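Local coordinates for GCN5-related N-acetyltransferase (Streptococcus suis, PDB 3G3S), which probably transfers an acetyl group from acetyl-coenzyme A to an amino group of an acceptor, as other GCN5-related N-acetyltransferases do, at residues D118-S123 / L198-A203; L159-V164 / L210-R215. All coordinates share one frame; numbering follows the deposited sequence.

Interaction 1. Residues D118-S123 / L198-A203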
loop_
_atom_site.group_PDB
_atom_site.type_symbol
_atom_site.label_atom_id
_atom_site.label_comp_id
_atom_site.label_asym_id
_atom_site.label_seq_id
_atom_site.Cartn_x
_atom_site.Cartn_y
_atom_site.Cartn_z
ATOM N N ASP A 118 15.135 29.802 8.871
ATOM C CA ASP A 118 16.173 30.838 8.808
ATOM C C ASP A 118 16.345 31.600 10.125
ATOM O O ASP A 118 17.465 31.939 10.504
ATOM C CB ASP A 118 15.862 31.817 7.663
ATOM C CG ASP A 118 16.012 31.186 6.275
ATOM O OD1 ASP A 118 16.647 30.120 6.133
ATOM O OD2 ASP A 118 15.497 31.775 5.302
ATOM N N ASP A 119 15.248 31.820 10.845
ATOM C CA ASP A 119 15.289 32.537 12.125
ATOM C C ASP A 119 15.935 31.773 13.293
ATOM O O ASP A 119 15.976 32.293 14.420
ATOM C CB ASP A 119 13.872 32.965 12.546
ATOM C CG ASP A 119 13.261 34.004 11.623
ATOM O OD1 ASP A 119 13.980 34.612 10.776
ATOM O OD2 ASP A 119 12.035 34.203 11.764
ATOM N N LEU A 120 16.398 30.548 13.055
ATOM C CA LEU A 120 17.083 29.799 14.094
ATOM C C LEU A 120 18.407 30.519 14.380
ATOM O O LEU A 120 19.203 30.726 13.446
ATOM C CB LEU A 120 17.370 28.373 13.640
ATOM C CG LEU A 120 17.906 27.466 14.737
ATOM C CD1 LEU A 120 16.799 27.150 15.742
ATOM C CD2 LEU A 120 18.490 26.198 14.151
ATOM N N PRO A 121 18.646 30.918 15.652
ATOM C CA PRO A 121 19.911 31.608 15.996
ATOM C C PRO A 121 21.183 30.809 15.654
ATOM O O PRO A 121 21.161 29.569 15.688
ATOM C CB PRO A 121 19.809 31.805 17.506
ATOM C CG PRO A 121 18.354 31.696 17.814
ATOM C CD PRO A 121 17.767 30.767 16.828
ATOM N N GLU A 122 22.278 31.523 15.344
ATOM C CA GLU A 122 23.572 30.903 14.941
ATOM C C GLU A 122 24.145 29.958 16.003
ATOM O O GLU A 122 24.923 29.053 15.670
ATOM C CB GLU A 122 24.612 31.979 14.564
ATOM N N SER A 123 23.764 30.196 17.262
ATOM C CA SER A 123 24.146 29.366 18.403
ATOM C C SER A 123 23.646 27.922 18.271
ATOM O O SER A 123 24.277 26.979 18.772
ATOM C CB SER A 123 23.569 29.980 19.679
ATOM O OG SER A 123 23.854 29.179 20.804
ATOM N N LEU A 198 11.550 28.890 23.320
ATOM C CA LEU A 198 12.503 29.624 22.487
ATOM C C LEU A 198 12.218 29.499 21.001
ATOM O O LEU A 198 13.010 29.956 20.177
ATOM C CB LEU A 198 13.927 29.139 22.758
ATOM C CG LEU A 198 14.369 29.083 24.226
ATOM C CD1 LEU A 198 15.816 28.606 24.252
ATOM C CD2 LEU A 198 14.218 30.414 24.959
ATOM N N GLY A 199 11.100 28.874 20.640
ATOM C CA GLY A 199 10.726 28.728 19.221
ATOM C C GLY A 199 11.507 27.675 18.464
ATOM O O GLY A 199 11.515 27.671 17.236
ATOM N N LEU A 200 12.164 26.775 19.200
ATOM C CA LEU A 200 12.930 25.731 18.577
ATOM C C LEU A 200 12.031 24.697 17.875
ATOM O O LEU A 200 12.340 24.246 16.767
ATOM C CB LEU A 200 13.844 25.064 19.606
ATOM C CG LEU A 200 14.892 25.963 20.294
ATOM C CD1 LEU A 200 15.818 25.146 21.159
ATOM C CD2 LEU A 200 15.716 26.788 19.315
ATOM N N ALA A 201 10.944 24.307 18.529
ATOM C CA ALA A 201 9.995 23.332 17.964
ATOM C C ALA A 201 9.493 23.739 16.566
ATOM O O ALA A 201 9.460 22.941 15.634
ATOM C CB ALA A 201 8.803 23.153 18.925
ATOM N N LYS A 202 9.154 25.015 16.459
ATOM C CA LYS A 202 8.642 25.671 15.266
ATOM C C LYS A 202 9.677 25.645 14.134
ATOM O O LYS A 202 9.346 25.390 12.986
ATOM C CB LYS A 202 8.291 27.095 15.696
ATOM C CG LYS A 202 7.574 27.985 14.745
ATOM C CD LYS A 202 7.321 29.375 15.413
ATOM C CE LYS A 202 8.619 30.202 15.618
ATOM N NZ LYS A 202 8.507 31.361 16.578
ATOM N N ALA A 203 10.941 25.882 14.472
ATOM C CA ALA A 203 12.004 25.844 13.492
ATOM C C ALA A 203 12.248 24.430 12.957
ATOM O O ALA A 203 12.405 24.252 11.748
ATOM C CB ALA A 203 13.307 26.428 14.089
#
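A203, whose methyl group meets L120, gives its backbone N to G199 O at 3.3 Å, a weak bond in the first turn of helix 200-214. No hydrogen bond crosses between the segments. The contact is apolar and small, burying about 120 Å² in all. One methyl of L120 makes it. L120 CD1 lies 3.8 Å from L200 CD2 and 3.9 Å from A203 CB. L200 and A203 are three residues apart, so both reach L120 from one side of the helix. The two leucine side chains cross at about a right angle and meet methyl to methyl. The CG of L120 lies anti to its backbone N (chi1 -172°), which carries the end of the side chain to the helix although the side chain does not set out straight toward it. A203 does point its CB at the loop, and its CA is 6.5 Å from the CA of L120. D119 OD2 and K202 NZ are 6.6 Å apart, too far to pair, so any attraction is probably weak.

G199 is the N-cap of the helix. The sequence G199-L200-A201 matches the end of the Q/R-x-x-G-x-G/A signature of this family, which in relatives binds the pyrophosphate of acetyl-coenzyme A. L200 belongs to this signature, so the contact packs the side chain of one of its residues. L120 and L200 both rest on I165 of strand 162-167, and L200 also touches V172 of strand 170-181. The loop after helix 110-118 thus covers the start of helix 200-214 beside the sheet.

Interaction 2. Residues L159-V164 / L210-R215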
loop_
_atom_site.group_PDB
_atom_site.type_symbol
_atom_site.label_atom_id
_atom_site.label_comp_id
_atom_site.label_asym_id
_atom_site.label_seq_id
_atom_site.Cartn_x
_atom_site.Cartn_y
_atom_site.Cartn_z
ATOM N N LEU A 159 12.546 4.321 6.154
ATOM C CA LEU A 159 11.145 4.774 6.150
ATOM C C LEU A 159 10.834 6.060 6.914
ATOM O O LEU A 159 9.786 6.669 6.693
ATOM C CB LEU A 159 10.263 3.673 6.753
ATOM C CG LEU A 159 10.366 2.258 6.161
ATOM C CD1 LEU A 159 9.329 1.352 6.842
ATOM C CD2 LEU A 159 10.159 2.261 4.669
ATOM N N GLY A 160 11.705 6.447 7.835
ATOM C CA GLY A 160 11.461 7.617 8.657
ATOM C C GLY A 160 12.211 8.820 8.138
ATOM O O GLY A 160 12.987 8.728 7.193
ATOM N N LEU A 161 11.989 9.949 8.795
ATOM C CA LEU A 161 12.614 11.200 8.436
ATOM C C LEU A 161 12.519 12.117 9.659
ATOM O O LEU A 161 11.465 12.192 10.326
ATOM C CB LEU A 161 11.884 11.828 7.244
ATOM C CG LEU A 161 12.449 13.161 6.735
ATOM C CD1 LEU A 161 13.848 12.925 6.189
ATOM C CD2 LEU A 161 11.541 13.778 5.693
ATOM N N GLY A 162 13.611 12.812 9.956
ATOM C CA GLY A 162 13.590 13.736 11.066
ATOM C C GLY A 162 14.776 14.650 11.140
ATOM O O GLY A 162 15.787 14.448 10.462
ATOM N N CYS A 163 14.630 15.682 11.955
ATOM C CA CYS A 163 15.720 16.598 12.205
ATOM C C CYS A 163 15.710 17.108 13.657
ATOM O O CYS A 163 14.676 17.134 14.333
ATOM C CB CYS A 163 15.704 17.736 11.201
ATOM S SG CYS A 163 14.423 18.821 11.413
ATOM N N VAL A 164 16.896 17.498 14.106
ATOM C CA VAL A 164 17.150 17.924 15.461
ATOM C C VAL A 164 17.919 19.226 15.519
ATOM O O VAL A 164 18.593 19.591 14.569
ATOM C CB VAL A 164 17.964 16.846 16.217
ATOM C CG1 VAL A 164 17.134 15.628 16.369
ATOM C CG2 VAL A 164 19.249 16.510 15.487
ATOM N N LEU A 210 9.178 21.144 5.260
ATOM C CA LEU A 210 9.869 21.456 3.998
ATOM C C LEU A 210 10.590 20.244 3.400
ATOM O O LEU A 210 10.542 20.019 2.186
ATOM C CB LEU A 210 10.852 22.612 4.200
ATOM C CG LEU A 210 10.242 23.997 4.345
ATOM C CD1 LEU A 210 11.301 24.991 4.821
ATOM C CD2 LEU A 210 9.615 24.470 3.020
ATOM N N ALA A 211 11.233 19.453 4.259
ATOM C CA ALA A 211 11.896 18.227 3.834
ATOM C C ALA A 211 10.881 17.235 3.244
ATOM O O ALA A 211 11.158 16.553 2.239
ATOM C CB ALA A 211 12.635 17.592 5.006
ATOM N N CYS A 212 9.722 17.136 3.893
ATOM C CA CYS A 212 8.644 16.265 3.437
ATOM C C CYS A 212 8.113 16.681 2.090
ATOM O O CYS A 212 8.073 15.888 1.159
ATOM C CB CYS A 212 7.500 16.267 4.437
ATOM S SG CYS A 212 7.901 15.195 5.849
ATOM N N LEU A 213 7.716 17.939 2.002
ATOM C CA LEU A 213 7.190 18.483 0.767
ATOM C C LEU A 213 8.179 18.281 -0.381
ATOM O O LEU A 213 7.800 17.876 -1.479
ATOM C CB LEU A 213 6.833 19.955 0.945
ATOM C CG LEU A 213 5.716 20.319 1.943
ATOM C CD1 LEU A 213 5.507 21.802 1.879
ATOM C CD2 LEU A 213 4.378 19.600 1.709
ATOM N N ASP A 214 9.452 18.511 -0.108
ATOM C CA ASP A 214 10.507 18.307 -1.095
ATOM C C ASP A 214 10.548 16.873 -1.627
ATOM O O ASP A 214 10.897 16.651 -2.777
ATOM C CB ASP A 214 11.860 18.637 -0.466
ATOM C CG ASP A 214 13.004 18.467 -1.429
ATOM O OD1 ASP A 214 13.084 19.261 -2.398
ATOM O OD2 ASP A 214 13.828 17.548 -1.202
ATOM N N ARG A 215 10.208 15.899 -0.791
ATOM C CA ARG A 215 10.216 14.493 -1.203
ATOM C C ARG A 215 8.824 14.001 -1.629
ATOM O O ARG A 215 8.642 12.819 -1.881
ATOM C CB ARG A 215 10.706 13.609 -0.045
ATOM C CG ARG A 215 12.121 13.814 0.384
ATOM C CD ARG A 215 12.303 13.331 1.803
ATOM N NE ARG A 215 13.702 13.244 2.248
ATOM C CZ ARG A 215 14.493 14.277 2.562
ATOM N NH1 ARG A 215 14.083 15.541 2.440
ATOM N NH2 ARG A 215 15.733 14.044 2.981
#
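The last turn of helix 200-214 lies over the start of strand 162-167, one of the antiparallel strands of the acetyltransferase core, and L161 bridges the two against A211, C212 and R215. L161 sits just before the strand and points its side chain at the helix. With CG anti to the backbone N (chi1 -179°), the branched end reaches the helix. L161 CD2 meets the helix itself, 3.9 Å from C212 SG and 4.0 Å from A211 CB. The same methyl lies 4.0 Å from R215 CD. L161 CD1 lies over one face of the R215 guanidinium, 3.7 Å above its plane and shifted toward the rim; it is 3.9 Å from R215 NH2. This is aliphatic packing on a flat cation, with no hydrogen bond across the segments.

The R215 side chain is extended from CG to NE and folds back along the last turn. R215 NH1 donates to A211 O at 3.1 Å, with an N-H...O angle of 155°. The acceptor is close to the guanidinium plane, but the donor stands above the carbonyl plane, 38° out of it. The bond helps to fix the face that L161 meets. R215 N also reaches A211 O, weakly, and makes a shorter backbone bond to C212 O.

Beside it in the sheet, strand 170-181 holds the L161 backbone, through backbone bonding with S177 and the hydroxyls of S177 and S176. Further along, C163 touches C204 and Q207 of the same helix. Such packing of the helix that follows the signature loop onto the sheet is typical of the GNAT fold.

How the interactions relate
Both interactions use helix 200-214. Interaction 1 is at its start and interaction 2 at its end. Their centres are about 17 Å apart, and their nearest atoms are about 6 Å apart without touching. Along the chain the segments alternate: 118-123, 159-164, 198-203, 210-215. Each interaction therefore brings a different earlier part of the chain to the helix: the loop before strand 125-128, then the start of strand 162-167. These two strands are antiparallel neighbours at one end of the sheet. The helix connects the parallel neighbours 184-191 and 218-223. Together the contacts seat both ends of this connecting helix within the acetyltransferase domain.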